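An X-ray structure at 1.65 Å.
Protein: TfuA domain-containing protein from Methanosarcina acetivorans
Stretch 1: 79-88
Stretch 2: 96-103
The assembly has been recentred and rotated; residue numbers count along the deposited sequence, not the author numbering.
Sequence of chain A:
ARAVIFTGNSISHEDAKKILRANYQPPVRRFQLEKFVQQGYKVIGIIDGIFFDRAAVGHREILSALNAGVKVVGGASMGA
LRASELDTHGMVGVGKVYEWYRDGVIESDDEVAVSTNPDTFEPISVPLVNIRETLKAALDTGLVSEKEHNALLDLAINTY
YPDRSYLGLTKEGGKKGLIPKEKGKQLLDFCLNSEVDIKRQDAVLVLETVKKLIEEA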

# COMPACT_ATOMS: atom_id res chain seq x y z
N GLY A 79 -2.83 -5.04 -3.86
CA GLY A 79 -4.17 -4.91 -4.43
C GLY A 79 -4.28 -3.80 -5.46
O GLY A 79 -5.01 -3.94 -6.45
N ALA A 80 -3.56 -2.71 -5.24
CA ALA A 80 -3.54 -1.59 -6.19
C ALA A 80 -2.84 -1.97 -7.50
O ALA A 80 -3.34 -1.67 -8.58
CB ALA A 80 -2.87 -0.38 -5.56
N LEU A 81 -1.70 -2.64 -7.38
CA LEU A 81 -0.93 -3.12 -8.52
C LEU A 81 -1.74 -4.11 -9.36
O LEU A 81 -1.88 -3.94 -10.57
CB LEU A 81 0.41 -3.72 -8.07
CG LEU A 81 1.39 -4.20 -9.15
CD1 LEU A 81 1.85 -3.05 -10.04
CD2 LEU A 81 2.58 -4.89 -8.50
N ARG A 82 -2.28 -5.14 -8.70
CA ARG A 82 -3.08 -6.15 -9.40
C ARG A 82 -4.37 -5.59 -10.01
O ARG A 82 -4.74 -5.97 -11.13
CB ARG A 82 -3.38 -7.35 -8.50
CG ARG A 82 -2.18 -8.23 -8.20
CD ARG A 82 -1.76 -9.11 -9.37
NE ARG A 82 -0.60 -9.90 -8.99
CZ ARG A 82 0.67 -9.58 -9.23
NH1 ARG A 82 0.98 -8.47 -9.91
NH2 ARG A 82 1.64 -10.38 -8.80
N ALA A 83 -5.04 -4.68 -9.30
CA ALA A 83 -6.25 -4.07 -9.84
C ALA A 83 -5.95 -3.26 -11.11
O ALA A 83 -6.74 -3.27 -12.05
CB ALA A 83 -6.97 -3.23 -8.80
N SER A 84 -4.79 -2.60 -11.14
CA SER A 84 -4.37 -1.86 -12.34
C SER A 84 -4.11 -2.78 -13.54
O SER A 84 -4.25 -2.36 -14.69
CB SER A 84 -3.14 -0.99 -12.05
OG SER A 84 -1.94 -1.75 -12.03
N GLU A 85 -3.75 -4.03 -13.24
CA GLU A 85 -3.48 -5.04 -14.27
C GLU A 85 -4.72 -5.81 -14.69
O GLU A 85 -4.77 -6.34 -15.81
CB GLU A 85 -2.40 -6.02 -13.80
CG GLU A 85 -1.05 -5.38 -13.50
CD GLU A 85 -0.16 -6.21 -12.59
OE1 GLU A 85 -0.63 -7.18 -11.97
OE2 GLU A 85 1.04 -5.86 -12.47
N LEU A 86 -5.71 -5.89 -13.80
CA LEU A 86 -6.86 -6.79 -14.01
C LEU A 86 -8.24 -6.13 -13.94
O LEU A 86 -9.26 -6.84 -13.92
CB LEU A 86 -6.77 -7.99 -13.04
CG LEU A 86 -5.56 -8.92 -13.14
CD1 LEU A 86 -5.38 -9.72 -11.87
CD2 LEU A 86 -5.64 -9.84 -14.35
N ASP A 87 -8.29 -4.80 -13.93
CA ASP A 87 -9.58 -4.08 -13.87
C ASP A 87 -10.49 -4.33 -15.07
O ASP A 87 -11.72 -4.36 -14.92
CB ASP A 87 -9.43 -2.57 -13.60
CG ASP A 87 -8.40 -1.88 -14.51
OD1 ASP A 87 -7.92 -2.48 -15.49
OD2 ASP A 87 -8.07 -0.71 -14.21
N THR A 88 -9.88 -4.52 -16.23
CA THR A 88 -10.62 -4.82 -17.47
C THR A 88 -11.24 -6.23 -17.44
O THR A 88 -12.13 -6.54 -18.25
CB THR A 88 -9.74 -4.66 -18.73
OG1 THR A 88 -8.61 -5.54 -18.65
CG2 THR A 88 -9.26 -3.21 -18.88
N LYS A 96 -6.07 6.01 -4.26
CA LYS A 96 -5.13 6.82 -5.05
C LYS A 96 -4.00 6.01 -5.68
O LYS A 96 -3.61 6.27 -6.83
CB LYS A 96 -4.57 7.97 -4.21
CG LYS A 96 -5.61 8.94 -3.65
CD LYS A 96 -6.22 9.87 -4.68
CE LYS A 96 -7.00 11.00 -4.02
NZ LYS A 96 -7.89 11.74 -4.97
N VAL A 97 -3.47 5.03 -4.95
CA VAL A 97 -2.37 4.20 -5.45
C VAL A 97 -2.82 3.44 -6.70
O VAL A 97 -2.10 3.41 -7.70
CB VAL A 97 -1.78 3.25 -4.36
CG1 VAL A 97 -0.63 2.43 -4.91
CG2 VAL A 97 -1.28 4.05 -3.16
N TYR A 98 -4.02 2.87 -6.65
CA TYR A 98 -4.63 2.24 -7.82
C TYR A 98 -4.75 3.21 -9.00
O TYR A 98 -4.36 2.87 -10.12
CB TYR A 98 -6.01 1.66 -7.49
CG TYR A 98 -6.84 1.35 -8.72
CD1 TYR A 98 -6.48 0.32 -9.60
CD2 TYR A 98 -7.98 2.11 -9.01
CE1 TYR A 98 -7.24 0.05 -10.74
CE2 TYR A 98 -8.75 1.84 -10.14
CZ TYR A 98 -8.38 0.82 -11.00
OH TYR A 98 -9.15 0.57 -12.11
N GLU A 99 -5.30 4.40 -8.74
CA GLU A 99 -5.45 5.44 -9.75
C GLU A 99 -4.13 5.80 -10.43
O GLU A 99 -4.06 5.90 -11.66
CB GLU A 99 -6.12 6.69 -9.16
CG GLU A 99 -7.60 6.51 -8.84
CD GLU A 99 -8.17 7.57 -7.90
OE1 GLU A 99 -7.48 8.56 -7.59
OE2 GLU A 99 -9.33 7.39 -7.48
N TRP A 100 -3.08 5.98 -9.62
CA TRP A 100 -1.74 6.30 -10.15
C TRP A 100 -1.16 5.19 -11.03
O TRP A 100 -0.57 5.49 -12.06
CB TRP A 100 -0.77 6.66 -9.02
CG TRP A 100 -1.09 7.93 -8.28
CD1 TRP A 100 -1.62 9.08 -8.79
CD2 TRP A 100 -0.86 8.18 -6.89
NE1 TRP A 100 -1.75 10.03 -7.81
CE2 TRP A 100 -1.29 9.51 -6.63
CE3 TRP A 100 -0.34 7.41 -5.83
CZ2 TRP A 100 -1.22 10.08 -5.35
CZ3 TRP A 100 -0.27 7.99 -4.56
CH2 TRP A 100 -0.71 9.31 -4.33
N TYR A 101 -1.33 3.93 -10.62
CA TYR A 101 -0.91 2.79 -11.44
C TYR A 101 -1.69 2.73 -12.75
O TYR A 101 -1.11 2.57 -13.83
CB TYR A 101 -1.07 1.46 -10.69
CG TYR A 101 0.07 1.05 -9.77
CD1 TYR A 101 1.39 0.96 -10.24
CD2 TYR A 101 -0.19 0.70 -8.44
CE1 TYR A 101 2.43 0.57 -9.39
CE2 TYR A 101 0.84 0.31 -7.59
CZ TYR A 101 2.14 0.24 -8.07
OH TYR A 101 3.15 -0.15 -7.23
N ARG A 102 -3.02 2.87 -12.64
CA ARG A 102 -3.94 2.85 -13.79
C ARG A 102 -3.55 3.87 -14.86
O ARG A 102 -3.53 3.55 -16.06
CB ARG A 102 -5.38 3.10 -13.29
CG ARG A 102 -6.47 3.05 -14.36
CD ARG A 102 -7.75 3.73 -13.90
NE ARG A 102 -7.53 5.15 -13.58
CZ ARG A 102 -8.33 5.89 -12.81
NH1 ARG A 102 -9.42 5.38 -12.26
NH2 ARG A 102 -8.02 7.16 -12.59
N ASP A 103 -3.22 5.08 -14.42
CA ASP A 103 -2.96 6.22 -15.30
C ASP A 103 -1.48 6.38 -15.68
O ASP A 103 -1.10 7.35 -16.36
CB ASP A 103 -3.51 7.50 -14.67
CG ASP A 103 -5.03 7.45 -14.45
OD1 ASP A 103 -5.72 6.65 -15.13
OD2 ASP A 103 -5.53 8.21 -13.61

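The first stretch opens within a helix that begins earlier in the chain, and residues 96-102 form a second helix that packs against it. The two axes approach to 8.3 Å and run in the same general direction, with a signed crossing angle of -42°. Two points mark the closest backbone register: the CA atoms of Ala80 and Tyr98 are 4.3 Å apart, and those of Ser84 and Arg102 are 4.9 Å apart. Each step is four residues, about one helical turn, so the same side of each helix returns to the contact. Within the first helix, Ser84 N donates to Ala80 O at 3.1 Å; in the second, Arg102 N donates to Tyr98 O at 2.9 Å. Residues 87-88 continue the first stretch as a 3-10 segment, and the weak bond from Asp87 N to Ala83 O (2.9 Å) ties its start to the preceding turn.

Small residues of the first helix, Ala80 and Ser84, lie where the two backbones come closest. Ala80 points toward the partner helix, and its CB lies 3.6 Å from Tyr98 N, a distance at which the methyl group packs directly on the backbone. Ala80 CB also meets Val97 CG1 at 3.7 Å and Tyr101 CD2 at 4.1 Å. One turn on, Ser84 CB sits 3.5 Å from Tyr101 CB and 3.9 Å from Arg102 N. The hydroxyl of Ser84 turns back to its own helix, where OG donates a 2.6 Å hydrogen bond to Leu81 O.

The two tyrosines flank this seam and are used differently. Tyr98, with chi1 at 163° (t), extends along the first helix and presents its ring edge to the backbone: CE1 is 3.6 Å from both Ala83 C and Ser84 N, while CD1 packs against Ala83 CB at 3.7 Å. Its reach ends at Asp87, where Tyr98 OH donates a 2.7 Å hydrogen bond to Asp87 OD2. This is the only hydrogen bond between the stretches, and it links the second helix to the 3-10 segment. Tyr101 instead offers a ring face to Leu81, whose CD1 stands 3.9 Å from the centroid of the Tyr101 ring and 19° off its normal, a CH-pi contact.

Arg102 CG comes within 4.1 Å of Asp87 OD2, but the end of the arginine leads away. Its guanidinium group engages Asp103 in a salt bridge, with Arg102 NE 2.8 Å from Asp103 OD1 and Arg102 NH2 2.9 Å from Asp103 OD2. In all, the contact buries 384 Å², summed over both sides.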